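Local coordinates for hypothetical protein (Neisseria meningitidis Z2491, PDB 2F46) that probably acts as a phosphatase of the nonclassical, eukaryotic-like kind, hydrolysing phosphate monoesters, although its physiological substrate is not established, at residues 49-54 / 78-82; 29-35 / 64-68; 20-26 / 115-119. The contacts are given in a common frame with arbitrary orientation. Numbering follows the deposited sequence.

How the contacts relate
From the N terminus, the chain first forms the hairpin of strands 18-21 and 24-27, whose residues 20-26 meet helix 113-125 in contact 3. That closure spans most of the fold, and contacts 1 and 2 both nest inside it. Residues 29-35, soon after the hairpin, reach helix 61-68 in contact 2; residues 49-54, lying within that loop, pair with 78-82 beyond it, so contacts 1 and 2 cross. Contact 2 joins elements on one side of the sheet, contact 3 joins the hairpin to a helix on the other, and contact 1 ties two strand-end loops together. Arg50 with Gln29 links contacts 1 and 2; Asn49 packs on Cys115 and Leu118 of contact 3.

Contact 1 of 3, residues 49-54 / 78-82; sequences NRPDRE and HQPVT
Asn49 lays its carboxamide (chi1 m) against Gln79, ND2 donating to the backbone O of Gln79 at 3.0 Å and, weakly, to its OE1, also at 3.0 Å; Gln79 NE2 turns to Asp90 O. Neither segment is regular beyond the strand end at His78: both are loops leaving neighbouring parallel strands. The backbones are closest at Asn49 and Pro80, CA to CA 4.3 Å. There Val81 N donates to Asn49 O at 3.1 Å, and Asn49 CA makes a CH...O contact with Gln79 O at 3.2 Å. His78 (chi1 t) sends NE2 to Arg50 O at 2.9 Å, the carbonyl lying in the ring plane, while Pro51 CG packs on Pro80 CB at 4.0 Å. Arg50, CB pointing away, extends all-trans and forms a salt bridge from NE to Glu54 OE1 at 2.8 Å, NH2 turning to Glu55 and NH1 to Gln29. Arg114, at the start of helix 113-125, bridges to Glu54 and bonds Val81 O, placing the contact beside the loop after strand 105-108, probably phosphate-binding by analogy with cysteine-dependent phosphatases. With three side-chain donations and one backbone bond, loop-to-loop cohesion here rests on satisfied carbonyl groups more than apolar burial.

Contact 2 of 3, residues 29-35 / 64-68; sequences QLTKADA and IKQWL
Two successive beta-alpha-beta crossovers meet here, on one side of the central sheet of an alpha/beta phosphatase-like fold: residues 29-35 lead from strand 24-27 into helix 35-41, and residues 64-68 are the last turn of helix 61-68. The first segment runs extended through Leu30 and Thr31, then turns with helical backbone angles at 32-34. Thr31 N donates to Asp34 OD2 at 2.8 Å, and Asp34 N returns a bond to Thr31 O at 3.0 Å, so the two bonds hold the turn that leads into helix 35-41. Along the second segment, Ile64 comes first. Its m,m rotamer carries CD1 to 3.4 Å from Leu30 O and 4.1 Å from Leu30 CB, while Gln29, whose OE1 bonds Arg50, donates NE2 to Leu30 O at 3.0 Å beside it. One turn on, Trp67 (chi1 m) faces Lys32, the CA atoms of the two being 6.1 Å apart. Lys32 CB sits 3.5 Å from the centroid of the six-membered ring of Trp67, almost on its normal, a CH-pi contact; the all-trans lysine then runs on until a water accepts from both its NZ, at 3.2 Å, and Trp67 NE1, at 2.9 Å. Leu68 ends the walk on the buried side, where Ile38 of helix 35-41 and Phe76 of strand 75-78 also touch it. Its rotamer is m,t; CD1 meets Leu30 CD1 at 3.9 Å, and CD2 lies 3.8 Å from Ala35 CA and 4.0 Å from Ala35 CB.

Contact 3 of 3, residues 20-26 / 115-119; sequences LDEHLYI and CSLLW
A beta hairpin packs on helix 113-125, which follows the loop after strand 105-108, the probable phosphate-binding loop by analogy with cysteine-dependent phosphatases. Strands 18-21 and 24-27 join through a type I turn, Asp21 to Leu24, and a classic beta bulge sets Leu20 and Asp21 opposite Leu24, Leu20 N and Asp21 N reaching Leu24 O at 2.8 and 3.2 Å. The axes of strand 24-26 and helix 115-119 lie 9.9 Å apart, their N-to-C directions differing by 144°, nearer antiparallel. Trp119 (chi1 t, chi2 88°) fills the space between: Leu20 CD2 lies over its five-membered ring, 4.0 Å from the centroid, Leu24 CD2 is 3.8 Å from Trp119 CD1, and NE1 donates to Asp21 OD2 at 2.9 Å, nearly linearly. Ile26 CG2 meets Cys115 CB at 3.8 Å, while Ser116 OG bonds Gly112 O. Because the bulge turns Leu20 and Asp21 both toward the helix, one indole receives a methyl on its face and a carboxylate at its edge, its NE1 satisfied at the margin of a largely apolar interface.

Contact 1 of 3, residues 49-54 / 78-82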
loop_
_atom_site.group_PDB
_atom_site.type_symbol
_atom_site.label_atom_id
_atom_site.label_comp_id
_atom_site.label_asym_id
_atom_site.label_seq_id
_atom_site.Cartn_x
_atom_site.Cartn_y
_atom_site.Cartn_z
ATOM N N ASN A 49 4.751 2.641 -2.555
ATOM C CA ASN A 49 4.882 1.708 -3.686
ATOM C C ASN A 49 4.920 2.352 -5.062
ATOM O O ASN A 49 4.683 1.706 -6.065
ATOM C CB ASN A 49 3.805 0.592 -3.637
ATOM C CG ASN A 49 3.951 -0.337 -2.452
ATOM O OD1 ASN A 49 3.009 -0.515 -1.656
ATOM N ND2 ASN A 49 5.113 -1.011 -2.338
ATOM N N ARG A 50 5.188 3.666 -5.054
ATOM C CA ARG A 50 5.157 4.515 -6.238
ATOM C C ARG A 50 6.554 4.998 -6.554
ATOM O O ARG A 50 7.181 5.619 -5.699
ATOM C CB ARG A 50 4.249 5.745 -6.018
ATOM C CG ARG A 50 3.894 6.433 -7.296
ATOM C CD ARG A 50 2.997 7.608 -7.032
ATOM N NE ARG A 50 2.521 8.096 -8.290
ATOM C CZ ARG A 50 1.748 9.153 -8.450
ATOM N NH1 ARG A 50 1.380 9.894 -7.421
ATOM N NH2 ARG A 50 1.347 9.463 -9.666
ATOM N N PRO A 51 7.032 4.762 -7.788
ATOM C CA PRO A 51 8.264 5.468 -8.190
ATOM C C PRO A 51 8.088 6.983 -8.088
ATOM O O PRO A 51 7.026 7.500 -8.371
ATOM C CB PRO A 51 8.433 5.053 -9.655
ATOM C CG PRO A 51 7.601 3.791 -9.805
ATOM C CD PRO A 51 6.438 4.000 -8.898
ATOM N N ASP A 52 9.165 7.690 -7.739
ATOM C CA ASP A 52 9.141 9.150 -7.773
ATOM C C ASP A 52 8.991 9.594 -9.236
ATOM O O ASP A 52 9.442 8.876 -10.143
ATOM C CB ASP A 52 10.434 9.745 -7.207
ATOM C CG ASP A 52 10.577 9.619 -5.691
ATOM O OD1 ASP A 52 9.559 9.479 -4.982
ATOM O OD2 ASP A 52 11.743 9.681 -5.212
ATOM N N ARG A 53 8.370 10.759 -9.415
ATOM C CA ARG A 53 8.318 11.502 -10.698
ATOM C C ARG A 53 7.401 10.848 -11.711
ATOM O O ARG A 53 7.575 11.023 -12.923
ATOM C CB ARG A 53 9.723 11.725 -11.272
ATOM C CG ARG A 53 10.701 12.300 -10.289
ATOM C CD ARG A 53 10.235 13.643 -9.789
ATOM N NE ARG A 53 11.127 14.092 -8.727
ATOM C CZ ARG A 53 12.277 14.749 -8.917
ATOM N NH1 ARG A 53 12.683 15.093 -10.140
ATOM N NH2 ARG A 53 13.030 15.050 -7.860
ATOM N N GLU A 54 6.366 10.157 -11.227
ATOM C CA GLU A 54 5.299 9.728 -12.115
ATOM C C GLU A 54 4.474 10.911 -12.602
ATOM O O GLU A 54 4.016 10.889 -13.733
ATOM C CB GLU A 54 4.388 8.657 -11.466
ATOM C CG GLU A 54 5.016 7.292 -11.434
ATOM C CD GLU A 54 4.044 6.149 -11.095
ATOM O OE1 GLU A 54 2.965 6.436 -10.529
ATOM O OE2 GLU A 54 4.407 4.971 -11.430
ATOM N N HIS A 78 10.659 2.795 0.842
ATOM C CA HIS A 78 10.345 3.059 -0.545
ATOM C C HIS A 78 10.506 1.795 -1.387
ATOM O O HIS A 78 11.625 1.277 -1.586
ATOM C CB HIS A 78 11.226 4.174 -1.107
ATOM C CG HIS A 78 10.685 4.800 -2.343
ATOM N ND1 HIS A 78 11.377 5.775 -3.051
ATOM C CD2 HIS A 78 9.538 4.602 -3.020
ATOM C CE1 HIS A 78 10.670 6.134 -4.101
ATOM N NE2 HIS A 78 9.540 5.443 -4.099
ATOM N N GLN A 79 9.357 1.239 -1.797
ATOM C CA GLN A 79 9.317 -0.025 -2.497
ATOM C C GLN A 79 8.580 0.225 -3.797
ATOM O O GLN A 79 7.454 -0.240 -4.021
ATOM C CB GLN A 79 8.654 -1.120 -1.649
ATOM C CG GLN A 79 8.731 -2.480 -2.382
ATOM C CD GLN A 79 7.660 -3.502 -2.066
ATOM O OE1 GLN A 79 6.761 -3.280 -1.218
ATOM N NE2 GLN A 79 7.730 -4.635 -2.770
ATOM N N PRO A 80 9.196 0.974 -4.707
ATOM C CA PRO A 80 8.506 1.348 -5.914
ATOM C C PRO A 80 8.251 0.138 -6.847
ATOM O O PRO A 80 9.118 -0.725 -7.028
ATOM C CB PRO A 80 9.459 2.362 -6.548
ATOM C CG PRO A 80 10.757 1.910 -6.100
ATOM C CD PRO A 80 10.590 1.458 -4.710
ATOM N N VAL A 81 7.036 0.085 -7.388
ATOM C CA VAL A 81 6.667 -0.857 -8.434
ATOM C C VAL A 81 5.754 -0.177 -9.440
ATOM O O VAL A 81 5.210 0.911 -9.197
ATOM C CB VAL A 81 5.955 -2.097 -7.863
ATOM C CG1 VAL A 81 6.804 -2.773 -6.761
ATOM C CG2 VAL A 81 4.575 -1.727 -7.308
ATOM N N THR A 82 5.530 -0.822 -10.575
ATOM C CA THR A 82 4.388 -0.527 -11.419
ATOM C C THR A 82 3.448 -1.735 -11.430
ATOM O O THR A 82 3.888 -2.885 -11.251
ATOM C CB THR A 82 4.782 -0.137 -12.855
ATOM O OG1 THR A 82 5.337 -1.281 -13.475
ATOM C CG2 THR A 82 5.791 1.009 -12.843
#

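Contact 2 of 3, residues 29-35 / 64-68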
loop_
_atom_site.group_PDB
_atom_site.type_symbol
_atom_site.label_atom_id
_atom_site.label_comp_id
_atom_site.label_asym_id
_atom_site.label_seq_id
_atom_site.Cartn_x
_atom_site.Cartn_y
_atom_site.Cartn_z
ATOM N N GLN A 29 -2.100 8.833 -3.288
ATOM C CA GLN A 29 -0.899 9.622 -3.022
ATOM C C GLN A 29 -1.015 10.532 -1.812
ATOM O O GLN A 29 -1.960 11.332 -1.722
ATOM C CB GLN A 29 -0.567 10.472 -4.238
ATOM C CG GLN A 29 0.576 11.398 -4.089
ATOM C CD GLN A 29 1.893 10.690 -3.927
ATOM O OE1 GLN A 29 2.209 9.770 -4.715
ATOM N NE2 GLN A 29 2.691 11.097 -2.929
ATOM N N LEU A 30 -0.070 10.411 -0.913
ATOM C CA LEU A 30 -0.041 11.232 0.281
ATOM C C LEU A 30 0.450 12.629 -0.039
ATOM O O LEU A 30 1.253 12.845 -0.961
ATOM C CB LEU A 30 0.845 10.635 1.369
ATOM C CG LEU A 30 0.362 9.288 1.868
ATOM C CD1 LEU A 30 1.286 8.782 2.958
ATOM C CD2 LEU A 30 -1.065 9.261 2.293
ATOM N N THR A 31 -0.048 13.569 0.766
ATOM C CA THR A 31 0.342 14.976 0.678
ATOM C C THR A 31 0.663 15.450 2.093
ATOM O O THR A 31 0.362 14.769 3.062
ATOM C CB THR A 31 -0.792 15.824 0.154
ATOM O OG1 THR A 31 -1.861 15.786 1.103
ATOM C CG2 THR A 31 -1.272 15.284 -1.184
ATOM N N LYS A 32 1.256 16.634 2.212
ATOM C CA LYS A 32 1.546 17.216 3.529
ATOM C C LYS A 32 0.300 17.314 4.400
ATOM O O LYS A 32 0.356 17.116 5.608
ATOM C CB LYS A 32 2.109 18.617 3.346
ATOM C CG LYS A 32 2.594 19.238 4.606
ATOM C CD LYS A 32 3.216 20.587 4.307
ATOM C CE LYS A 32 3.826 21.159 5.553
ATOM N NZ LYS A 32 4.600 22.391 5.234
ATOM N N ALA A 33 -0.828 17.611 3.763
ATOM C CA ALA A 33 -2.087 17.751 4.439
ATOM C C ALA A 33 -2.564 16.484 5.123
ATOM O O ALA A 33 -3.444 16.557 5.957
ATOM C CB ALA A 33 -3.144 18.240 3.469
ATOM N N ASP A 34 -1.990 15.320 4.769
ATOM C CA ASP A 34 -2.388 14.057 5.393
ATOM C C ASP A 34 -1.780 13.789 6.760
ATOM O O ASP A 34 -2.185 12.828 7.418
ATOM C CB ASP A 34 -2.047 12.873 4.464
ATOM C CG ASP A 34 -2.932 12.832 3.265
ATOM O OD1 ASP A 34 -4.178 12.861 3.414
ATOM O OD2 ASP A 34 -2.401 12.774 2.143
ATOM N N ALA A 35 -0.836 14.626 7.191
ATOM C CA ALA A 35 -0.159 14.433 8.471
ATOM C C ALA A 35 -1.115 14.310 9.652
ATOM O O ALA A 35 -0.947 13.431 10.499
ATOM C CB ALA A 35 0.819 15.536 8.719
ATOM N N ILE A 64 7.843 13.255 1.581
ATOM C CA ILE A 64 6.791 12.644 2.379
ATOM C C ILE A 64 7.373 12.188 3.709
ATOM O O ILE A 64 6.756 12.430 4.767
ATOM C CB ILE A 64 6.121 11.471 1.604
ATOM C CG1 ILE A 64 5.326 11.983 0.398
ATOM C CG2 ILE A 64 5.201 10.640 2.504
ATOM C CD1 ILE A 64 4.191 12.918 0.731
ATOM N N LYS A 65 8.525 11.525 3.685
ATOM C CA LYS A 65 9.208 11.125 4.889
ATOM C C LYS A 65 9.485 12.315 5.808
ATOM O O LYS A 65 9.224 12.261 7.012
ATOM C CB LYS A 65 10.486 10.325 4.569
ATOM C CG LYS A 65 11.303 9.903 5.783
ATOM C CD LYS A 65 12.382 8.934 5.403
ATOM C CE LYS A 65 13.246 8.578 6.599
ATOM N NZ LYS A 65 14.257 7.548 6.187
ATOM N N GLN A 66 10.020 13.402 5.268
ATOM C CA GLN A 66 10.265 14.613 6.089
ATOM C C GLN A 66 9.022 15.128 6.769
ATOM O O GLN A 66 9.061 15.496 7.958
ATOM C CB GLN A 66 10.785 15.740 5.210
ATOM C CG GLN A 66 12.239 15.721 4.949
ATOM C CD GLN A 66 12.745 17.104 4.498
ATOM O OE1 GLN A 66 12.695 17.447 3.311
ATOM N NE2 GLN A 66 13.232 17.886 5.450
ATOM N N TRP A 67 7.920 15.201 6.042
ATOM C CA TRP A 67 6.672 15.738 6.588
ATOM C C TRP A 67 6.123 14.788 7.638
ATOM O O TRP A 67 5.688 15.220 8.716
ATOM C CB TRP A 67 5.622 15.958 5.495
ATOM C CG TRP A 67 5.875 17.100 4.567
ATOM C CD1 TRP A 67 6.491 18.283 4.866
ATOM C CD2 TRP A 67 5.440 17.210 3.201
ATOM N NE1 TRP A 67 6.497 19.102 3.769
ATOM C CE2 TRP A 67 5.838 18.485 2.739
ATOM C CE3 TRP A 67 4.733 16.369 2.334
ATOM C CZ2 TRP A 67 5.611 18.915 1.425
ATOM C CZ3 TRP A 67 4.499 16.799 1.030
ATOM C CH2 TRP A 67 4.946 18.062 0.587
ATOM N N LEU A 68 6.188 13.489 7.382
ATOM C CA LEU A 68 5.500 12.536 8.252
ATOM C C LEU A 68 6.296 12.038 9.469
ATOM O O LEU A 68 5.710 11.470 10.389
ATOM C CB LEU A 68 4.913 11.374 7.436
ATOM C CG LEU A 68 3.924 11.763 6.367
ATOM C CD1 LEU A 68 3.386 10.507 5.690
ATOM C CD2 LEU A 68 2.783 12.583 6.931
HETATM O O HOH W 1 7.039 21.917 3.180
#

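Contact 3 of 3, residues 20-26 / 115-119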
loop_
_atom_site.group_PDB
_atom_site.type_symbol
_atom_site.label_atom_id
_atom_site.label_comp_id
_atom_site.label_asym_id
_atom_site.label_seq_id
_atom_site.Cartn_x
_atom_site.Cartn_y
_atom_site.Cartn_z
ATOM N N LEU A 20 -7.183 -2.258 4.895
ATOM C CA LEU A 20 -7.187 -3.383 4.029
ATOM C C LEU A 20 -6.997 -4.709 4.792
ATOM O O LEU A 20 -7.469 -5.770 4.372
ATOM C CB LEU A 20 -6.090 -3.204 2.981
ATOM C CG LEU A 20 -6.000 -4.310 1.958
ATOM C CD1 LEU A 20 -7.321 -4.545 1.199
ATOM C CD2 LEU A 20 -4.883 -3.982 0.970
ATOM N N ASP A 21 -6.255 -4.677 5.901
ATOM C CA ASP A 21 -6.042 -5.853 6.719
ATOM C C ASP A 21 -5.787 -5.391 8.147
ATOM O O ASP A 21 -5.748 -4.197 8.415
ATOM C CB ASP A 21 -4.856 -6.667 6.193
ATOM C CG ASP A 21 -4.981 -8.134 6.480
ATOM O OD1 ASP A 21 -5.733 -8.503 7.425
ATOM O OD2 ASP A 21 -4.306 -8.919 5.773
ATOM N N GLU A 22 -5.658 -6.349 9.067
ATOM C CA GLU A 22 -5.515 -6.083 10.512
ATOM C C GLU A 22 -4.528 -4.954 10.890
ATOM O O GLU A 22 -4.816 -4.111 11.758
ATOM C CB GLU A 22 -5.099 -7.398 11.214
ATOM C CG GLU A 22 -4.825 -7.276 12.719
ATOM C CD GLU A 22 -4.398 -8.597 13.378
ATOM O OE1 GLU A 22 -4.070 -9.583 12.663
ATOM O OE2 GLU A 22 -4.378 -8.625 14.632
ATOM N N HIS A 23 -3.378 -4.948 10.240
ATOM C CA HIS A 23 -2.344 -3.970 10.572
ATOM C C HIS A 23 -1.985 -3.064 9.403
ATOM O O HIS A 23 -0.952 -2.407 9.434
ATOM C CB HIS A 23 -1.090 -4.699 11.025
ATOM C CG HIS A 23 -1.293 -5.504 12.271
ATOM N ND1 HIS A 23 -1.815 -4.949 13.418
ATOM C CD2 HIS A 23 -1.046 -6.803 12.553
ATOM C CE1 HIS A 23 -1.892 -5.876 14.354
ATOM N NE2 HIS A 23 -1.427 -7.007 13.858
ATOM N N LEU A 24 -2.855 -2.997 8.403
ATOM C CA LEU A 24 -2.518 -2.369 7.122
ATOM C C LEU A 24 -3.622 -1.436 6.592
ATOM O O LEU A 24 -4.744 -1.894 6.323
ATOM C CB LEU A 24 -2.262 -3.450 6.103
ATOM C CG LEU A 24 -1.890 -2.956 4.690
ATOM C CD1 LEU A 24 -0.584 -2.149 4.716
ATOM C CD2 LEU A 24 -1.773 -4.093 3.688
ATOM N N TYR A 25 -3.313 -0.167 6.480
ATOM C CA TYR A 25 -4.121 0.840 5.752
ATOM C C TYR A 25 -3.491 1.070 4.384
ATOM O O TYR A 25 -2.259 0.919 4.211
ATOM C CB TYR A 25 -4.090 2.156 6.473
ATOM C CG TYR A 25 -4.787 2.184 7.815
ATOM C CD1 TYR A 25 -4.171 1.701 8.942
ATOM C CD2 TYR A 25 -6.080 2.669 7.929
ATOM C CE1 TYR A 25 -4.813 1.717 10.177
ATOM C CE2 TYR A 25 -6.733 2.694 9.163
ATOM C CZ TYR A 25 -6.086 2.212 10.270
ATOM O OH TYR A 25 -6.692 2.232 11.511
ATOM N N ILE A 26 -4.329 1.392 3.402
ATOM C CA ILE A 26 -3.829 1.829 2.090
ATOM C C ILE A 26 -4.396 3.226 1.770
ATOM O O ILE A 26 -5.333 3.713 2.412
ATOM C CB ILE A 26 -4.163 0.851 0.989
ATOM C CG1 ILE A 26 -5.683 0.723 0.760
ATOM C CG2 ILE A 26 -3.484 -0.472 1.251
ATOM C CD1 ILE A 26 -6.060 -0.102 -0.396
ATOM N N CYS A 115 -0.484 -1.238 -3.879
ATOM C CA CYS A 115 -0.473 -1.769 -2.516
ATOM C C CYS A 115 -1.445 -2.954 -2.416
ATOM O O CYS A 115 -1.127 -4.051 -1.925
ATOM C CB CYS A 115 -0.815 -0.674 -1.506
ATOM S SG CYS A 115 0.016 0.940 -1.831
ATOM N N SER A 116 -2.643 -2.714 -2.954
ATOM C CA SER A 116 -3.696 -3.707 -2.870
ATOM C C SER A 116 -3.328 -4.955 -3.665
ATOM O O SER A 116 -3.660 -6.083 -3.284
ATOM C CB SER A 116 -5.022 -3.106 -3.321
ATOM O OG SER A 116 -5.390 -1.992 -2.534
ATOM N N LEU A 117 -2.631 -4.782 -4.777
ATOM C CA LEU A 117 -2.159 -5.939 -5.541
ATOM C C LEU A 117 -1.041 -6.698 -4.831
ATOM O O LEU A 117 -1.010 -7.946 -4.841
ATOM C CB LEU A 117 -1.670 -5.514 -6.900
ATOM C CG LEU A 117 -2.726 -5.178 -7.920
ATOM C CD1 LEU A 117 -2.106 -4.577 -9.133
ATOM C CD2 LEU A 117 -3.488 -6.403 -8.340
ATOM N N LEU A 118 -0.088 -6.001 -4.245
ATOM C CA LEU A 118 0.971 -6.684 -3.521
ATOM C C LEU A 118 0.373 -7.529 -2.389
ATOM O O LEU A 118 0.781 -8.690 -2.185
ATOM C CB LEU A 118 1.994 -5.675 -2.994
ATOM C CG LEU A 118 2.822 -5.012 -4.105
ATOM C CD1 LEU A 118 3.520 -3.794 -3.545
ATOM C CD2 LEU A 118 3.846 -5.979 -4.712
ATOM N N TRP A 119 -0.579 -6.950 -1.657
ATOM C CA TRP A 119 -1.338 -7.647 -0.606
ATOM C C TRP A 119 -2.093 -8.801 -1.221
ATOM O O TRP A 119 -1.990 -9.962 -0.787
ATOM C CB TRP A 119 -2.295 -6.675 0.076
ATOM C CG TRP A 119 -3.194 -7.261 1.062
ATOM C CD1 TRP A 119 -2.938 -7.446 2.384
ATOM C CD2 TRP A 119 -4.522 -7.689 0.837
ATOM N NE1 TRP A 119 -4.032 -8.040 2.988
ATOM C CE2 TRP A 119 -5.019 -8.191 2.055
ATOM C CE3 TRP A 119 -5.339 -7.729 -0.301
ATOM C CZ2 TRP A 119 -6.298 -8.692 2.186
ATOM C CZ3 TRP A 119 -6.627 -8.217 -0.165
ATOM C CH2 TRP A 119 -7.076 -8.725 1.056
#